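Local structure of core protein VP7 (Bluetongue virus, 1BVP) at residues A[139-144]-A[192-197]; A[147-152]-A[161-166]; A[166-171]-A[232-237]; A[186-191]-A[241-246]. The protein forms homotrimers that assemble as 260 capsomers on a VP3 scaffold in the inner viral capsid, and binds host cell surface receptors. All blocks are in the same frame, centred on the assembly; numbering follows the deposited sequence.

Contact 1. Residues A[139-144]-A[192-197]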
loop_
_atom_site.group_PDB
_atom_site.type_symbol
_atom_site.label_atom_id
_atom_site.label_comp_id
_atom_site.label_asym_id
_atom_site.label_seq_id
_atom_site.Cartn_x
_atom_site.Cartn_y
_atom_site.Cartn_z
ATOM N N GLY A 139 23.627 -18.805 -11.753
ATOM C CA GLY A 139 24.760 -18.592 -12.629
ATOM C C GLY A 139 25.754 -19.721 -12.775
ATOM O O GLY A 139 26.907 -19.463 -13.106
ATOM N N ARG A 140 25.345 -20.938 -12.428
ATOM C CA ARG A 140 26.191 -22.103 -12.575
ATOM C C ARG A 140 25.465 -23.009 -13.548
ATOM O O ARG A 140 24.260 -23.242 -13.435
ATOM C CB ARG A 140 26.471 -22.823 -11.254
ATOM C CG ARG A 140 26.887 -24.279 -11.458
ATOM C CD ARG A 140 27.402 -24.915 -10.195
ATOM N NE ARG A 140 28.563 -24.179 -9.712
ATOM C CZ ARG A 140 29.834 -24.535 -9.873
ATOM N NH1 ARG A 140 30.159 -25.658 -10.504
ATOM N NH2 ARG A 140 30.784 -23.705 -9.468
ATOM N N TRP A 141 26.219 -23.428 -14.551
ATOM C CA TRP A 141 25.768 -24.282 -15.623
ATOM C C TRP A 141 25.183 -25.586 -15.119
ATOM O O TRP A 141 25.633 -26.171 -14.121
ATOM C CB TRP A 141 26.964 -24.557 -16.532
ATOM C CG TRP A 141 26.678 -25.499 -17.648
ATOM C CD1 TRP A 141 26.742 -26.881 -17.610
ATOM C CD2 TRP A 141 26.253 -25.153 -18.974
ATOM N NE1 TRP A 141 26.371 -27.400 -18.833
ATOM C CE2 TRP A 141 26.073 -26.370 -19.689
ATOM C CE3 TRP A 141 26.000 -23.933 -19.627
ATOM C CZ2 TRP A 141 25.653 -26.400 -21.022
ATOM C CZ3 TRP A 141 25.580 -23.959 -20.951
ATOM C CH2 TRP A 141 25.413 -25.195 -21.636
ATOM N N PHE A 142 24.143 -26.033 -15.797
ATOM C CA PHE A 142 23.511 -27.301 -15.442
ATOM C C PHE A 142 22.622 -27.750 -16.572
ATOM O O PHE A 142 21.691 -27.043 -16.991
ATOM C CB PHE A 142 22.746 -27.224 -14.139
ATOM C CG PHE A 142 22.066 -28.494 -13.775
ATOM C CD1 PHE A 142 20.867 -28.855 -14.382
ATOM C CD2 PHE A 142 22.632 -29.351 -12.828
ATOM C CE1 PHE A 142 20.233 -30.066 -14.055
ATOM C CE2 PHE A 142 22.015 -30.563 -12.492
ATOM C CZ PHE A 142 20.812 -30.925 -13.106
ATOM N N MET A 143 22.993 -28.902 -17.117
ATOM C CA MET A 143 22.291 -29.492 -18.234
ATOM C C MET A 143 21.852 -30.895 -17.862
ATOM O O MET A 143 22.634 -31.673 -17.338
ATOM C CB MET A 143 23.209 -29.533 -19.433
ATOM C CG MET A 143 22.542 -30.076 -20.652
ATOM S SD MET A 143 21.597 -28.852 -21.505
ATOM C CE MET A 143 22.790 -27.549 -21.744
ATOM N N ARG A 144 20.571 -31.171 -18.047
ATOM C CA ARG A 144 20.012 -32.467 -17.731
ATOM C C ARG A 144 20.461 -33.429 -18.834
ATOM O O ARG A 144 20.503 -33.063 -20.017
ATOM C CB ARG A 144 18.495 -32.352 -17.651
ATOM C CG ARG A 144 17.864 -33.383 -16.769
ATOM C CD ARG A 144 16.546 -32.862 -16.257
ATOM N NE ARG A 144 16.670 -32.187 -14.961
ATOM C CZ ARG A 144 15.985 -31.093 -14.614
ATOM N NH1 ARG A 144 15.137 -30.522 -15.482
ATOM N NH2 ARG A 144 16.065 -30.632 -13.363
ATOM N N GLU A 192 26.263 -12.872 -18.416
ATOM C CA GLU A 192 27.553 -12.554 -19.016
ATOM C C GLU A 192 28.753 -13.342 -18.509
ATOM O O GLU A 192 29.700 -13.531 -19.264
ATOM C CB GLU A 192 27.806 -11.048 -18.876
ATOM C CG GLU A 192 28.700 -10.430 -19.921
ATOM C CD GLU A 192 28.307 -10.812 -21.333
ATOM O OE1 GLU A 192 27.096 -10.953 -21.639
ATOM O OE2 GLU A 192 29.233 -10.977 -22.156
ATOM N N ASN A 193 28.727 -13.806 -17.259
ATOM C CA ASN A 193 29.846 -14.560 -16.685
ATOM C C ASN A 193 29.257 -15.617 -15.791
ATOM O O ASN A 193 28.640 -15.272 -14.789
ATOM C CB ASN A 193 30.707 -13.626 -15.828
ATOM C CG ASN A 193 32.078 -14.206 -15.492
ATOM O OD1 ASN A 193 32.506 -14.206 -14.332
ATOM N ND2 ASN A 193 32.812 -14.599 -16.514
ATOM N N PHE A 194 29.381 -16.884 -16.178
ATOM C CA PHE A 194 28.843 -17.986 -15.380
ATOM C C PHE A 194 29.869 -19.092 -15.101
ATOM O O PHE A 194 30.927 -19.135 -15.695
ATOM C CB PHE A 194 27.608 -18.592 -16.049
ATOM C CG PHE A 194 27.857 -19.127 -17.438
ATOM C CD1 PHE A 194 27.904 -18.267 -18.534
ATOM C CD2 PHE A 194 27.946 -20.506 -17.664
ATOM C CE1 PHE A 194 28.023 -18.768 -19.843
ATOM C CE2 PHE A 194 28.063 -21.021 -18.965
ATOM C CZ PHE A 194 28.097 -20.156 -20.054
ATOM N N ALA A 195 29.534 -19.988 -14.193
ATOM C CA ALA A 195 30.396 -21.074 -13.804
ATOM C C ALA A 195 30.059 -22.317 -14.580
ATOM O O ALA A 195 28.880 -22.671 -14.700
ATOM C CB ALA A 195 30.245 -21.360 -12.321
ATOM N N MET A 196 31.098 -22.978 -15.102
ATOM C CA MET A 196 30.925 -24.230 -15.835
ATOM C C MET A 196 30.871 -25.323 -14.767
ATOM O O MET A 196 31.257 -25.073 -13.619
ATOM C CB MET A 196 32.063 -24.404 -16.813
ATOM C CG MET A 196 31.898 -23.578 -18.077
ATOM S SD MET A 196 30.532 -24.205 -19.166
ATOM C CE MET A 196 30.221 -26.007 -18.496
ATOM N N ALA A 197 30.392 -26.521 -15.096
ATOM C CA ALA A 197 30.285 -27.580 -14.071
ATOM C C ALA A 197 31.576 -27.797 -13.265
ATOM O O ALA A 197 31.565 -28.142 -12.073
ATOM C CB ALA A 197 29.819 -28.874 -14.701
#
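Arg140 NH1 is gripped by two hydrogen bonds, both from the third subunit, whose Ser201 OG and Gly199 O receive it. NE of the same guanidinium bonds to Gln137 OE1 of its own chain, so partners in two chains fix how the group is turned. CG stands anti to the backbone N (chi1 158°) and the chain bends at chi3, which brings one guanidinium face against the Ala195 methyl, with Arg140 NH2 3.7 Å from Ala195 CB. The backbones meet in a single bridge between Arg140 and Ala195, held from both flanks of Arg140. Ala195 N donates to Gly139 O at 2.9 Å, and Ala195 O accepts from Trp141 N at 2.8 Å. The second bond is nearly straight (176° at the hydrogen) and arrives almost along the C=O axis. Here the two segments run in the same direction, Gly139 matching Phe194 and Trp141 matching Met196. Trp141 and Met196 lie side by side: Met196 CE makes a CH-pi contact over the indole, 3.8 Å from the centroid of the Trp141 five-membered ring, and SD follows obliquely, a Met-aromatic contact. Phe194 extends the apolar patch, its CE2 3.6 Å from Trp141 CE3. Around this patch, Trp141 packs on Ser162 of strand 158-163 and Phe194 on Gln202 of strand 201-203, while Asn193 pairs in parallel with a strand of the second subunit.

Contact 2. Residues A[147-152]-A[161-166]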
loop_
_atom_site.group_PDB
_atom_site.type_symbol
_atom_site.label_atom_id
_atom_site.label_comp_id
_atom_site.label_asym_id
_atom_site.label_seq_id
_atom_site.Cartn_x
_atom_site.Cartn_y
_atom_site.Cartn_z
ATOM N N GLN A 147 19.617 -33.561 -22.885
ATOM C CA GLN A 147 18.970 -32.372 -23.419
ATOM C C GLN A 147 20.010 -31.347 -23.876
ATOM O O GLN A 147 21.179 -31.442 -23.508
ATOM C CB GLN A 147 18.061 -31.774 -22.369
ATOM C CG GLN A 147 16.868 -32.622 -21.992
ATOM C CD GLN A 147 16.141 -32.058 -20.764
ATOM O OE1 GLN A 147 15.531 -32.805 -19.991
ATOM N NE2 GLN A 147 16.218 -30.739 -20.570
ATOM N N ALA A 148 19.609 -30.426 -24.750
ATOM C CA ALA A 148 20.523 -29.382 -25.233
ATOM C C ALA A 148 20.259 -28.043 -24.545
ATOM O O ALA A 148 21.055 -27.107 -24.673
ATOM C CB ALA A 148 20.409 -29.218 -26.734
ATOM N N VAL A 149 19.049 -27.901 -23.993
ATOM C CA VAL A 149 18.662 -26.711 -23.235
ATOM C C VAL A 149 18.011 -27.226 -21.962
ATOM O O VAL A 149 17.291 -28.227 -22.000
ATOM C CB VAL A 149 17.726 -25.699 -24.012
ATOM C CG1 VAL A 149 17.719 -25.973 -25.489
ATOM C CG2 VAL A 149 16.335 -25.645 -23.439
ATOM N N THR A 150 18.409 -26.643 -20.830
ATOM C CA THR A 150 17.862 -26.999 -19.526
ATOM C C THR A 150 17.566 -25.736 -18.708
ATOM O O THR A 150 18.468 -24.901 -18.466
ATOM C CB THR A 150 18.795 -27.931 -18.752
ATOM O OG1 THR A 150 18.877 -29.179 -19.442
ATOM C CG2 THR A 150 18.252 -28.203 -17.357
ATOM N N ALA A 151 16.275 -25.586 -18.374
ATOM C CA ALA A 151 15.733 -24.475 -17.586
ATOM C C ALA A 151 15.623 -24.959 -16.161
ATOM O O ALA A 151 15.119 -26.052 -15.891
ATOM C CB ALA A 151 14.374 -24.086 -18.088
ATOM N N VAL A 152 15.974 -24.102 -15.229
ATOM C CA VAL A 152 15.952 -24.526 -13.849
ATOM C C VAL A 152 15.631 -23.289 -12.946
ATOM O O VAL A 152 15.912 -22.154 -13.355
ATOM C CB VAL A 152 17.361 -25.192 -13.629
ATOM C CG1 VAL A 152 18.297 -24.340 -12.813
ATOM C CG2 VAL A 152 17.229 -26.548 -13.132
ATOM N N VAL A 161 18.426 -20.582 -17.840
ATOM C CA VAL A 161 18.429 -21.608 -18.870
ATOM C C VAL A 161 19.861 -21.738 -19.396
ATOM O O VAL A 161 20.520 -20.706 -19.674
ATOM C CB VAL A 161 17.528 -21.184 -20.072
ATOM C CG1 VAL A 161 17.232 -22.349 -20.959
ATOM C CG2 VAL A 161 16.270 -20.565 -19.595
ATOM N N SER A 162 20.346 -22.986 -19.469
ATOM C CA SER A 162 21.684 -23.304 -20.010
ATOM C C SER A 162 21.447 -23.784 -21.439
ATOM O O SER A 162 20.620 -24.677 -21.673
ATOM C CB SER A 162 22.334 -24.467 -19.259
ATOM O OG SER A 162 22.506 -24.212 -17.887
ATOM N N LEU A 163 22.144 -23.195 -22.395
ATOM C CA LEU A 163 21.998 -23.604 -23.796
ATOM C C LEU A 163 23.340 -24.111 -24.391
ATOM O O LEU A 163 24.382 -23.424 -24.274
ATOM C CB LEU A 163 21.565 -22.408 -24.672
ATOM C CG LEU A 163 20.295 -21.561 -24.648
ATOM C CD1 LEU A 163 19.113 -22.393 -25.053
ATOM C CD2 LEU A 163 20.113 -20.939 -23.294
ATOM N N ASN A 164 23.322 -25.293 -25.020
ATOM C CA ASN A 164 24.519 -25.816 -25.713
ATOM C C ASN A 164 24.707 -24.939 -26.971
ATOM O O ASN A 164 23.760 -24.245 -27.407
ATOM C CB ASN A 164 24.329 -27.276 -26.154
ATOM C CG ASN A 164 24.698 -28.274 -25.063
ATOM O OD1 ASN A 164 25.632 -28.054 -24.279
ATOM N ND2 ASN A 164 23.983 -29.390 -25.025
ATOM N N ALA A 165 25.918 -24.934 -27.539
ATOM C CA ALA A 165 26.161 -24.136 -28.743
ATOM C C ALA A 165 25.161 -24.556 -29.816
ATOM O O ALA A 165 24.858 -25.758 -29.974
ATOM C CB ALA A 165 27.562 -24.317 -29.221
ATOM N N GLY A 166 24.573 -23.557 -30.471
ATOM C CA GLY A 166 23.582 -23.803 -31.509
ATOM C C GLY A 166 22.208 -24.326 -31.096
ATOM O O GLY A 166 21.336 -24.454 -31.965
#
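Leu163 lies alongside Val149, the two side chains pointing the same way, and Leu163 CD1 comes 3.7 Å from Val149 CB. The Leu163 chi1 of -63° sets CG anti to the carbonyl carbon. Val161 emerges on the same face and adds a looser touch, its CG1 4.2 Å from Val149 CG2. These residues belong to a beta hairpin of strands 149-155 and 158-163, whose local axes make an angle of 168°. Thr150 and Ser162 form the hydrogen-bonded antiparallel pair: Ser162 N reaches Thr150 O at 2.9 Å from above the carbonyl plane, and Thr150 N reaches Ser162 O at 3.1 Å. Beyond the strand ends, Asn164 N bonds to Ala148 O at 2.9 Å, nearly along the C=O axis. Gln147 folds back within its own segment, its NE2 donating to Val149 O at 3.1 Å with the acceptor close to the amide plane. On the face of Thr150 and Ser162, both hydroxyls turn to the loop before the hairpin, pairing with Arg144 N and Phe142 O respectively. The chemistry is therefore divided by face: aliphatic contacts among Val149, Val161 and Leu163 on one, and on the other buried hydroxyls satisfied by loop backbone.

Contact 3. Residues A[166-171]-A[232-237]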
loop_
_atom_site.group_PDB
_atom_site.type_symbol
_atom_site.label_atom_id
_atom_site.label_comp_id
_atom_site.label_asym_id
_atom_site.label_seq_id
_atom_site.Cartn_x
_atom_site.Cartn_y
_atom_site.Cartn_z
ATOM N N GLY A 166 24.573 -23.557 -30.471
ATOM C CA GLY A 166 23.582 -23.803 -31.509
ATOM C C GLY A 166 22.208 -24.326 -31.096
ATOM O O GLY A 166 21.336 -24.454 -31.965
ATOM N N ALA A 167 21.990 -24.593 -29.801
ATOM C CA ALA A 167 20.709 -25.132 -29.298
ATOM C C ALA A 167 19.491 -24.175 -29.287
ATOM O O ALA A 167 19.620 -22.937 -29.326
ATOM C CB ALA A 167 20.902 -25.768 -27.916
ATOM N N ARG A 168 18.305 -24.773 -29.278
ATOM C CA ARG A 168 17.041 -24.041 -29.274
ATOM C C ARG A 168 16.001 -24.934 -28.619
ATOM O O ARG A 168 16.089 -26.167 -28.702
ATOM C CB ARG A 168 16.612 -23.675 -30.694
ATOM C CG ARG A 168 16.749 -24.808 -31.691
ATOM C CD ARG A 168 16.055 -24.503 -33.002
ATOM N NE ARG A 168 16.305 -23.135 -33.457
ATOM C CZ ARG A 168 15.412 -22.378 -34.100
ATOM N NH1 ARG A 168 14.196 -22.849 -34.375
ATOM N NH2 ARG A 168 15.727 -21.139 -34.462
ATOM N N GLY A 169 15.062 -24.310 -27.908
ATOM C CA GLY A 169 14.019 -25.053 -27.218
ATOM C C GLY A 169 12.966 -24.173 -26.579
ATOM O O GLY A 169 13.087 -22.944 -26.532
ATOM N N ASP A 170 11.882 -24.807 -26.156
ATOM C CA ASP A 170 10.767 -24.116 -25.518
ATOM C C ASP A 170 10.973 -24.239 -24.017
ATOM O O ASP A 170 11.295 -25.308 -23.501
ATOM C CB ASP A 170 9.428 -24.732 -25.941
ATOM C CG ASP A 170 8.956 -24.251 -27.321
ATOM O OD1 ASP A 170 9.629 -23.381 -27.963
ATOM O OD2 ASP A 170 7.879 -24.750 -27.751
ATOM N N VAL A 171 10.674 -23.172 -23.305
ATOM C CA VAL A 171 10.920 -23.142 -21.885
ATOM C C VAL A 171 9.674 -22.946 -20.985
ATOM O O VAL A 171 9.734 -23.159 -19.769
ATOM C CB VAL A 171 12.014 -22.083 -21.693
ATOM C CG1 VAL A 171 11.876 -21.367 -20.427
ATOM C CG2 VAL A 171 13.341 -22.740 -21.793
ATOM N N HIS A 232 10.399 -19.329 -26.359
ATOM C CA HIS A 232 11.464 -19.970 -27.097
ATOM C C HIS A 232 12.852 -19.338 -27.019
ATOM O O HIS A 232 13.068 -18.204 -27.462
ATOM C CB HIS A 232 10.992 -20.051 -28.542
ATOM C CG HIS A 232 11.837 -20.923 -29.415
ATOM N ND1 HIS A 232 11.783 -22.302 -29.368
ATOM C CD2 HIS A 232 12.732 -20.611 -30.387
ATOM C CE1 HIS A 232 12.604 -22.801 -30.275
ATOM N NE2 HIS A 232 13.191 -21.798 -30.906
ATOM N N VAL A 233 13.808 -20.088 -26.477
ATOM C CA VAL A 233 15.180 -19.594 -26.381
ATOM C C VAL A 233 16.037 -20.218 -27.495
ATOM O O VAL A 233 15.903 -21.401 -27.813
ATOM C CB VAL A 233 15.819 -19.910 -25.025
ATOM C CG1 VAL A 233 16.971 -18.949 -24.787
ATOM C CG2 VAL A 233 14.785 -19.819 -23.897
ATOM N N HIS A 234 16.882 -19.403 -28.114
ATOM C CA HIS A 234 17.746 -19.853 -29.194
ATOM C C HIS A 234 19.174 -19.303 -29.046
ATOM O O HIS A 234 19.378 -18.083 -28.918
ATOM C CB HIS A 234 17.152 -19.410 -30.539
ATOM C CG HIS A 234 18.000 -19.740 -31.731
ATOM N ND1 HIS A 234 18.717 -20.917 -31.841
ATOM C CD2 HIS A 234 18.248 -19.040 -32.867
ATOM C CE1 HIS A 234 19.372 -20.928 -32.993
ATOM N NE2 HIS A 234 19.105 -19.802 -33.632
ATOM N N ASN A 235 20.146 -20.222 -29.019
ATOM C CA ASN A 235 21.574 -19.888 -28.938
ATOM C C ASN A 235 22.210 -20.143 -30.309
ATOM O O ASN A 235 22.577 -21.267 -30.615
ATOM C CB ASN A 235 22.267 -20.785 -27.923
ATOM C CG ASN A 235 23.741 -20.482 -27.806
ATOM O OD1 ASN A 235 24.199 -19.442 -28.289
ATOM N ND2 ASN A 235 24.496 -21.384 -27.170
ATOM N N PRO A 236 22.273 -19.128 -31.182
ATOM C CA PRO A 236 22.869 -19.320 -32.510
ATOM C C PRO A 236 24.397 -19.289 -32.449
ATOM O O PRO A 236 25.089 -19.458 -33.448
ATOM C CB PRO A 236 22.337 -18.113 -33.273
ATOM C CG PRO A 236 22.369 -17.062 -32.258
ATOM C CD PRO A 236 21.775 -17.751 -31.041
ATOM N N THR A 237 24.885 -19.007 -31.255
ATOM C CA THR A 237 26.280 -18.896 -30.927
ATOM C C THR A 237 27.015 -20.240 -30.928
ATOM O O THR A 237 26.396 -21.327 -30.810
ATOM C CB THR A 237 26.325 -18.127 -29.598
ATOM O OG1 THR A 237 26.609 -16.761 -29.887
ATOM C CG2 THR A 237 27.234 -18.724 -28.526
#
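Strands 168-170 and 232-234 run antiparallel, their axes 4.8 Å apart at closest and 168° between their directions, with Gly169 and Val233 as the hydrogen-bonded pair. Gly169 N donates to Val233 O at 3.0 Å and Val233 N to Gly169 O at 2.9 Å, each nearly along the C=O axis. On one face stand Arg168, Asp170 and both histidines. His232 ND1 donates to Asp170 OD1 at 2.8 Å, close to the ring plane, although carboxylate and imidazole planes are 85° apart. The bond makes ND1 the donor; Asp170 would tend to stabilise a positive imidazole, and the Arg168 guanidinium may oppose it. Arg168 is poorly ordered, with high B factors; as modelled, one guanidinium face has His232 NE2 over it, offset toward the rim. The pairing forms one border of a four-stranded antiparallel sheet, in which 168-170 is an outermost strand within the chain and 231-234 continues to strand 209-212; this sheet packs against the larger one in the beta-sandwich domain. Val233 projects from the other face and its CG2 meets Val171 CG2 at 3.9 Å; Val171 rests on Ile159 and Val161, Val233 on Leu163. Back on the outer face, Arg168 NH2, again as modelled, stands 3.6 Å above the His234 ring, over the centre, with the two planes 74° apart. Ala167 O takes Asn235 N at 2.8 Å, nearly straight, and a weak second bond from His234 ND1 at 3.3 Å. Asn235 ND2 is held by Gln239 O and Asn164 O.

Contact 4. Residues A[186-191]-A[241-246]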
loop_
_atom_site.group_PDB
_atom_site.type_symbol
_atom_site.label_atom_id
_atom_site.label_comp_id
_atom_site.label_asym_id
_atom_site.label_seq_id
_atom_site.Cartn_x
_atom_site.Cartn_y
_atom_site.Cartn_z
ATOM N N LEU A 186 7.741 -10.651 -17.419
ATOM C CA LEU A 186 9.098 -11.113 -17.547
ATOM C C LEU A 186 10.116 -10.103 -18.013
ATOM O O LEU A 186 9.779 -9.113 -18.655
ATOM C CB LEU A 186 9.087 -12.169 -18.647
ATOM C CG LEU A 186 8.808 -13.621 -18.363
ATOM C CD1 LEU A 186 8.139 -13.820 -17.043
ATOM C CD2 LEU A 186 8.010 -14.165 -19.492
ATOM N N VAL A 187 11.367 -10.355 -17.651
ATOM C CA VAL A 187 12.490 -9.615 -18.225
ATOM C C VAL A 187 13.622 -10.632 -18.268
ATOM O O VAL A 187 13.774 -11.418 -17.328
ATOM C CB VAL A 187 12.851 -8.200 -17.628
ATOM C CG1 VAL A 187 12.023 -7.852 -16.454
ATOM C CG2 VAL A 187 14.344 -8.064 -17.411
ATOM N N TRP A 188 14.227 -10.788 -19.453
ATOM C CA TRP A 188 15.330 -11.763 -19.629
ATOM C C TRP A 188 16.665 -11.094 -19.840
ATOM O O TRP A 188 16.762 -10.010 -20.426
ATOM C CB TRP A 188 15.054 -12.797 -20.742
ATOM C CG TRP A 188 15.239 -12.306 -22.167
ATOM C CD1 TRP A 188 14.301 -11.715 -22.971
ATOM C CD2 TRP A 188 16.455 -12.335 -22.938
ATOM N NE1 TRP A 188 14.857 -11.358 -24.181
ATOM C CE2 TRP A 188 16.176 -11.723 -24.187
ATOM C CE3 TRP A 188 17.751 -12.833 -22.700
ATOM C CZ2 TRP A 188 17.143 -11.584 -25.185
ATOM C CZ3 TRP A 188 18.703 -12.703 -23.692
ATOM C CH2 TRP A 188 18.396 -12.079 -24.920
ATOM N N ARG A 189 17.696 -11.707 -19.285
ATOM C CA ARG A 189 19.037 -11.165 -19.412
ATOM C C ARG A 189 20.038 -12.260 -19.808
ATOM O O ARG A 189 19.805 -13.468 -19.598
ATOM C CB ARG A 189 19.452 -10.585 -18.070
ATOM C CG ARG A 189 18.564 -9.506 -17.566
ATOM C CD ARG A 189 18.986 -9.057 -16.193
ATOM N NE ARG A 189 18.040 -8.095 -15.611
ATOM C CZ ARG A 189 16.974 -8.424 -14.868
ATOM N NH1 ARG A 189 16.702 -9.693 -14.597
ATOM N NH2 ARG A 189 16.166 -7.486 -14.395
ATOM N N ARG A 190 21.114 -11.843 -20.456
ATOM C CA ARG A 190 22.211 -12.756 -20.797
ATOM C C ARG A 190 23.055 -12.829 -19.521
ATOM O O ARG A 190 23.332 -11.774 -18.915
ATOM C CB ARG A 190 23.105 -12.158 -21.899
ATOM C CG ARG A 190 22.706 -12.564 -23.286
ATOM C CD ARG A 190 23.500 -11.827 -24.345
ATOM N NE ARG A 190 23.012 -10.466 -24.589
ATOM C CZ ARG A 190 23.713 -9.376 -24.283
ATOM N NH1 ARG A 190 24.932 -9.499 -23.732
ATOM N NH2 ARG A 190 23.183 -8.169 -24.477
ATOM N N ILE A 191 23.381 -14.034 -19.045
ATOM C CA ILE A 191 24.266 -14.140 -17.871
ATOM C C ILE A 191 25.672 -14.059 -18.497
ATOM O O ILE A 191 26.162 -15.012 -19.113
ATOM C CB ILE A 191 24.103 -15.460 -17.107
ATOM C CG1 ILE A 191 22.643 -15.650 -16.672
ATOM C CG2 ILE A 191 25.003 -15.450 -15.868
ATOM C CD1 ILE A 191 22.385 -16.953 -15.935
ATOM N N ALA A 241 25.818 -20.947 -23.616
ATOM C CA ALA A 241 25.178 -19.709 -23.205
ATOM C C ALA A 241 24.247 -19.935 -22.026
ATOM O O ALA A 241 23.777 -21.059 -21.784
ATOM C CB ALA A 241 24.396 -19.115 -24.370
ATOM N N MET A 242 24.041 -18.872 -21.251
ATOM C CA MET A 242 23.106 -18.899 -20.125
ATOM C C MET A 242 22.240 -17.642 -20.119
ATOM O O MET A 242 22.744 -16.531 -20.376
ATOM C CB MET A 242 23.833 -19.013 -18.802
ATOM C CG MET A 242 24.118 -20.410 -18.461
ATOM S SD MET A 242 24.660 -20.589 -16.795
ATOM C CE MET A 242 23.092 -21.205 -16.034
ATOM N N VAL A 243 20.931 -17.803 -19.937
ATOM C CA VAL A 243 20.080 -16.614 -19.847
ATOM C C VAL A 243 19.284 -16.691 -18.566
ATOM O O VAL A 243 19.010 -17.818 -18.091
ATOM C CB VAL A 243 19.082 -16.466 -21.044
ATOM C CG1 VAL A 243 19.819 -16.524 -22.354
ATOM C CG2 VAL A 243 18.010 -17.519 -20.995
ATOM N N GLN A 244 19.051 -15.535 -17.922
ATOM C CA GLN A 244 18.161 -15.540 -16.742
ATOM C C GLN A 244 16.853 -14.916 -17.151
ATOM O O GLN A 244 16.813 -14.033 -18.022
ATOM C CB GLN A 244 18.699 -14.835 -15.518
ATOM C CG GLN A 244 18.503 -13.380 -15.463
ATOM C CD GLN A 244 18.984 -12.826 -14.137
ATOM O OE1 GLN A 244 19.336 -13.594 -13.255
ATOM N NE2 GLN A 244 19.006 -11.494 -13.987
ATOM N N ILE A 245 15.776 -15.492 -16.646
ATOM C CA ILE A 245 14.443 -14.968 -16.921
ATOM C C ILE A 245 13.798 -14.706 -15.583
ATOM O O ILE A 245 13.657 -15.617 -14.747
ATOM C CB ILE A 245 13.589 -15.925 -17.711
ATOM C CG1 ILE A 245 14.202 -16.131 -19.100
ATOM C CG2 ILE A 245 12.210 -15.351 -17.838
ATOM C CD1 ILE A 245 13.520 -17.253 -19.888
ATOM N N GLN A 246 13.551 -13.424 -15.339
ATOM C CA GLN A 246 12.951 -12.951 -14.093
ATOM C C GLN A 246 11.459 -12.667 -14.193
ATOM O O GLN A 246 11.023 -12.004 -15.149
ATOM C CB GLN A 246 13.589 -11.644 -13.703
ATOM C CG GLN A 246 13.121 -11.148 -12.381
ATOM C CD GLN A 246 13.636 -9.752 -12.072
ATOM O OE1 GLN A 246 14.414 -9.174 -12.842
ATOM N NE2 GLN A 246 13.195 -9.197 -10.943
#
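Two neighbouring antiparallel strands of the large sheet of the beta-sandwich domain meet here, Val187 opposite Gln246 and Arg189 opposite Gln244 as hydrogen-bonded pairs, with a local axis separation of 4.5 Å. Arg189 N to Gln244 O and Gln244 N to Arg189 O are both 2.8 Å. The well-packed part is apolar: Leu186 CG lies 3.9 Å from Ile245 CG2, and Trp188 CB 3.8 Å from Ile245 CG1. At the other end Ile191 CD1 reaches Met242 CB at 3.8 Å. Trp188 takes the crowded first torsion (chi1 77°), with CG between the backbone N and the carbonyl carbon, and its NE1 bonds to Met217 O. Arg190 marks the looser side: partly exposed and little covered by strand 241-246, it leads its guanidinium off to a salt bridge with Glu134 of the second subunit, whose strand also pairs in parallel with Arg190 and Ile191. On the opposite sheet face Arg189 is buried, extended from CG to NE, and doubly employed. Its NE and NH2 bond to Thr132 OG1 and Leu130 O of the second subunit. Across the strands, Arg189 NH1 and NH2 grip Gln246 OE1 end-on at 2.9 Å each, NH1 on a carbonyl lone pair and NH2 nearly along the C=O axis (172°).

Contacts 1 and 4 are buried and both use strand 183-195, where it meets other subunits; their arginines bond across the trimer interface. Contacts 2 and 3 are partly buried, touch no other chain, share Gly166 and lie in different sheets of the sandwich. Strand 158-163 of contact 2 borders strand 241-252 of contact 4, with Leu163 N to Ala241 O at 2.8 Å. Contact 2 also meets contact 1 through loop backbone and hydroxyls. Chemistry follows place: aromatic and sulfur packing in contact 1, branched aliphatic side chains on one face and buried hydroxyls on the other in contact 2, an imidazole-rich outer face in contact 3, and an arginine-glutamine grip beside hydrophobic packing in contact 4.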